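PDB 1FIU: type II restriction enzyme ngomi from Neisseria gonorrhoeae, which recognises the double-stranded DNA sequence 5'-GCCGGC-3' and cleaves it after the first G as a magnesium-dependent homotetrameric type II restriction endonuclease. Local coordinates for the interface of chains A and B. Sequence-based numbering; all coordinates share one arbitrary frame. Chains: chain A/B, Type II restriction enzyme ngomi.

The interface of chains A and B. Residues chain A 206, 209, 212-213, 216, 236-237, 239; chain B 206, 209, 212-213.
B:Arg209 reaches across to A:Asp239 and grips a single carboxylate oxygen side-on: B:Arg209 NH2 lies 2.8 Å from A:Asp239 OD1, nearly along its C–O axis, and NE also bonds to OD1, from above the carboxylate plane. Guanidinium and carboxylate planes stand at 90°, so this salt bridge is not the flat, two-oxygen kind. Aspartate suits because its oxygens serve separate donors: A:Asp239 OD2 accepts from the backbone N of A:Ile216 at 2.9 Å, which should steady the acid. Arginine suits because B:Arg209 NH1 also bonds to B:Val206 O of its own chain, 3.0 Å away, while A:Leu213 CD2 packs over one guanidinium face. Around the two-fold axis branched side chains fill a tight apolar centre: the leucines cross at about a right angle, A:Leu213 CD2 lying 3.8 Å from B:Leu213 CB, and the valines touch through CG1, each anti to its backbone N (chi1 168°). Long, flat A:Arg212 and B:Arg212 can stack, guanidinium planes 7° apart, and still bring NE and NH2 to the opposite Leu213 carbonyl, as in A:Arg212 NE to B:Leu213 O at 2.8 Å. These neutral acceptors may ease the repulsion between like charges. The looser part is bridged by water: one molecule links A:Gly236 N to B:Arg209 O, another B:Leu213 N to A:Asp239 OD2. The axis repeats the Arg209–Asp239 bridge and water links with chains exchanged; with the pairs on the axis they help join two subunits within the homotetramer.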
ATOM      1  N   VAL A 206      -0.770   4.623  -8.401  1.00 14.83           N
ATOM      2  CA  VAL A 206      -1.455   5.009  -7.172  1.00 14.92           C
ATOM      3  C   VAL A 206      -0.543   5.793  -6.228  1.00 16.75           C
ATOM      4  O   VAL A 206      -0.885   6.903  -5.767  1.00 15.10           O
ATOM      5  CB  VAL A 206      -1.956   3.759  -6.379  1.00 13.51           C
ATOM      6  CG1 VAL A 206      -2.409   4.171  -4.967  1.00 18.61           C
ATOM      7  CG2 VAL A 206      -3.082   3.080  -7.134  1.00 15.37           C
ATOM      8  N   ARG A 209       0.894   9.619  -7.540  1.00 14.67           N
ATOM      9  CA  ARG A 209       0.049  10.655  -8.124  1.00 14.23           C
ATOM     10  C   ARG A 209      -0.112  11.948  -7.346  1.00 16.22           C
ATOM     11  O   ARG A 209      -0.062  11.967  -6.115  1.00 17.32           O
ATOM     12  CB  ARG A 209      -1.376  10.132  -8.337  1.00 15.10           C
ATOM     13  CG  ARG A 209      -2.181  10.060  -7.019  1.00 15.94           C
ATOM     14  CD  ARG A 209      -3.560   9.400  -7.219  1.00 14.88           C
ATOM     15  NE  ARG A 209      -4.413   9.581  -6.043  1.00 15.02           N
ATOM     16  CZ  ARG A 209      -4.354   8.856  -4.921  1.00 13.37           C
ATOM     17  NH1 ARG A 209      -3.487   7.853  -4.784  1.00 14.69           N
ATOM     18  NH2 ARG A 209      -5.180   9.146  -3.902  1.00 13.33           N
ATOM     19  N   ARG A 212      -6.234  13.385  -9.207  1.00 16.31           N
ATOM     20  CA  ARG A 212      -7.072  12.176  -9.262  1.00 14.34           C
ATOM     21  C   ARG A 212      -6.378  11.045 -10.020  1.00 17.45           C
ATOM     22  O   ARG A 212      -5.759  11.249 -11.045  1.00 18.36           O
ATOM     23  CB  ARG A 212      -8.439  12.447  -9.922  1.00 14.98           C
ATOM     24  CG  ARG A 212      -9.438  11.250  -9.713  1.00 17.63           C
ATOM     25  CD  ARG A 212     -10.809  11.429 -10.398  1.00 18.49           C
ATOM     26  NE  ARG A 212     -11.652  10.251 -10.177  1.00 18.95           N
ATOM     27  CZ  ARG A 212     -12.891  10.074 -10.646  1.00 21.88           C
ATOM     28  NH1 ARG A 212     -13.484  11.002 -11.391  1.00 20.37           N
ATOM     29  NH2 ARG A 212     -13.553   8.947 -10.361  1.00 22.40           N
ATOM     30  N   LEU A 213      -6.495   9.842  -9.486  1.00 14.41           N
ATOM     31  CA  LEU A 213      -5.906   8.675 -10.116  1.00 13.50           C
ATOM     32  C   LEU A 213      -6.561   8.432 -11.459  1.00 14.61           C
ATOM     33  O   LEU A 213      -7.779   8.570 -11.588  1.00 15.09           O
ATOM     34  CB  LEU A 213      -6.197   7.446  -9.250  1.00 12.61           C
ATOM     35  CG  LEU A 213      -5.470   6.146  -9.654  1.00 13.47           C
ATOM     36  CD1 LEU A 213      -3.980   6.287  -9.403  1.00 15.11           C
ATOM     37  CD2 LEU A 213      -6.013   4.999  -8.799  1.00 18.13           C
ATOM     38  N   ILE A 216      -7.369   2.773 -14.404  1.00 12.47           N
ATOM     39  CA  ILE A 216      -6.300   1.772 -14.511  1.00 11.31           C
ATOM     40  C   ILE A 216      -7.040   0.484 -14.880  1.00 14.77           C
ATOM     41  O   ILE A 216      -7.735  -0.112 -14.033  1.00 15.10           O
ATOM     42  CB  ILE A 216      -5.532   1.582 -13.172  1.00 14.15           C
ATOM     43  CG1 ILE A 216      -4.862   2.911 -12.750  1.00 16.04           C
ATOM     44  CG2 ILE A 216      -4.423   0.526 -13.345  1.00 13.24           C
ATOM     45  CD1 ILE A 216      -4.185   2.855 -11.407  1.00 14.99           C
ATOM     46  N   GLY A 236      -7.611  -2.959  -5.514  1.00 16.74           N
ATOM     47  CA  GLY A 236      -6.561  -2.069  -5.041  1.00 17.08           C
ATOM     48  C   GLY A 236      -5.561  -1.572  -6.073  1.00 17.54           C
ATOM     49  O   GLY A 236      -4.990  -0.476  -5.934  1.00 17.29           O
ATOM     50  N   GLU A 237      -5.329  -2.381  -7.093  1.00 16.78           N
ATOM     51  CA  GLU A 237      -4.374  -2.016  -8.155  1.00 17.41           C
ATOM     52  C   GLU A 237      -5.046  -1.757  -9.498  1.00 16.90           C
ATOM     53  O   GLU A 237      -4.783  -0.742 -10.148  1.00 18.97           O
ATOM     54  CB  GLU A 237      -3.362  -3.143  -8.369  1.00 18.16           C
ATOM     55  CG  GLU A 237      -2.565  -3.587  -7.152  1.00 22.88           C
ATOM     56  CD  GLU A 237      -3.152  -4.788  -6.411  1.00 27.35           C
ATOM     57  OE1 GLU A 237      -3.929  -5.605  -6.977  1.00 25.74           O
ATOM     58  OE2 GLU A 237      -2.806  -4.922  -5.228  1.00 30.57           O
ATOM     59  N   ASP A 239      -8.583  -1.352 -11.696  1.00 13.70           N
ATOM     60  CA  ASP A 239      -9.993  -0.964 -11.581  1.00 13.00           C
ATOM     61  C   ASP A 239     -10.939  -2.075 -12.040  1.00 15.29           C
ATOM     62  O   ASP A 239     -11.932  -2.373 -11.369  1.00 16.51           O
ATOM     63  CB  ASP A 239     -10.314   0.271 -12.434  1.00 15.25           C
ATOM     64  CG  ASP A 239      -9.556   1.526 -11.996  1.00 13.68           C
ATOM     65  OD1 ASP A 239      -8.839   1.497 -10.987  1.00 15.86           O
ATOM     66  OD2 ASP A 239      -9.696   2.537 -12.699  1.00 15.75           O
TER
ATOM     67  N   VAL B 206      -8.771   3.474  -1.717  1.00 13.60           N
ATOM     68  CA  VAL B 206      -7.888   2.939  -2.735  1.00 13.35           C
ATOM     69  C   VAL B 206      -7.940   1.405  -2.789  1.00 15.36           C
ATOM     70  O   VAL B 206      -8.140   0.798  -3.850  1.00 17.19           O
ATOM     71  CB  VAL B 206      -6.417   3.348  -2.441  1.00 14.93           C
ATOM     72  CG1 VAL B 206      -5.457   2.533  -3.342  1.00 19.89           C
ATOM     73  CG2 VAL B 206      -6.243   4.873  -2.617  1.00 15.99           C
ATOM     74  N   ARG B 209     -11.670  -0.417  -3.913  1.00 16.21           N
ATOM     75  CA  ARG B 209     -12.463  -0.016  -5.055  1.00 16.74           C
ATOM     76  C   ARG B 209     -12.633  -1.033  -6.167  1.00 17.64           C
ATOM     77  O   ARG B 209     -11.755  -1.861  -6.417  1.00 17.46           O
ATOM     78  CB  ARG B 209     -11.847   1.231  -5.696  1.00 15.86           C
ATOM     79  CG  ARG B 209     -10.627   0.905  -6.578  1.00 18.56           C
ATOM     80  CD  ARG B 209      -9.996   2.175  -7.136  1.00 17.89           C
ATOM     81  NE  ARG B 209      -8.972   1.866  -8.147  1.00 14.58           N
ATOM     82  CZ  ARG B 209      -7.720   1.482  -7.892  1.00 13.37           C
ATOM     83  NH1 ARG B 209      -7.269   1.353  -6.644  1.00 15.51           N
ATOM     84  NH2 ARG B 209      -6.918   1.169  -8.911  1.00 14.72           N
ATOM     85  N   ARG B 212     -13.076   3.197 -11.178  1.00 19.14           N
ATOM     86  CA  ARG B 212     -12.135   4.319 -10.992  1.00 16.38           C
ATOM     87  C   ARG B 212     -12.188   4.880  -9.568  1.00 18.90           C
ATOM     88  O   ARG B 212     -13.260   5.025  -8.978  1.00 22.38           O
ATOM     89  CB  ARG B 212     -12.399   5.457 -12.000  1.00 17.48           C
ATOM     90  CG  ARG B 212     -11.270   6.536 -12.000  1.00 17.96           C
ATOM     91  CD  ARG B 212     -11.462   7.663 -12.999  1.00 17.89           C
ATOM     92  NE  ARG B 212     -10.298   8.556 -12.924  1.00 20.85           N
ATOM     93  CZ  ARG B 212     -10.141   9.696 -13.599  1.00 23.74           C
ATOM     94  NH1 ARG B 212     -11.083  10.132 -14.436  1.00 23.77           N
ATOM     95  NH2 ARG B 212      -9.031  10.410 -13.423  1.00 21.50           N
ATOM     96  N   LEU B 213     -11.014   5.169  -9.026  1.00 14.95           N
ATOM     97  CA  LEU B 213     -10.914   5.737  -7.693  1.00 15.49           C
ATOM     98  C   LEU B 213     -11.585   7.106  -7.670  1.00 15.40           C
ATOM     99  O   LEU B 213     -11.420   7.888  -8.601  1.00 16.30           O
ATOM    100  CB  LEU B 213      -9.434   5.909  -7.320  1.00 13.95           C
ATOM    101  CG  LEU B 213      -9.170   6.371  -5.874  1.00 13.61           C
ATOM    102  CD1 LEU B 213      -9.508   5.216  -4.906  1.00 16.02           C
ATOM    103  CD2 LEU B 213      -7.678   6.763  -5.714  1.00 14.31           C
TER
HETATM  104  O   HOH W   1      -9.282  -2.031  -7.540  1.00 15.75           O
HETATM  105  O   HOH W   2      -8.698   4.570 -10.733  1.00 16.39           O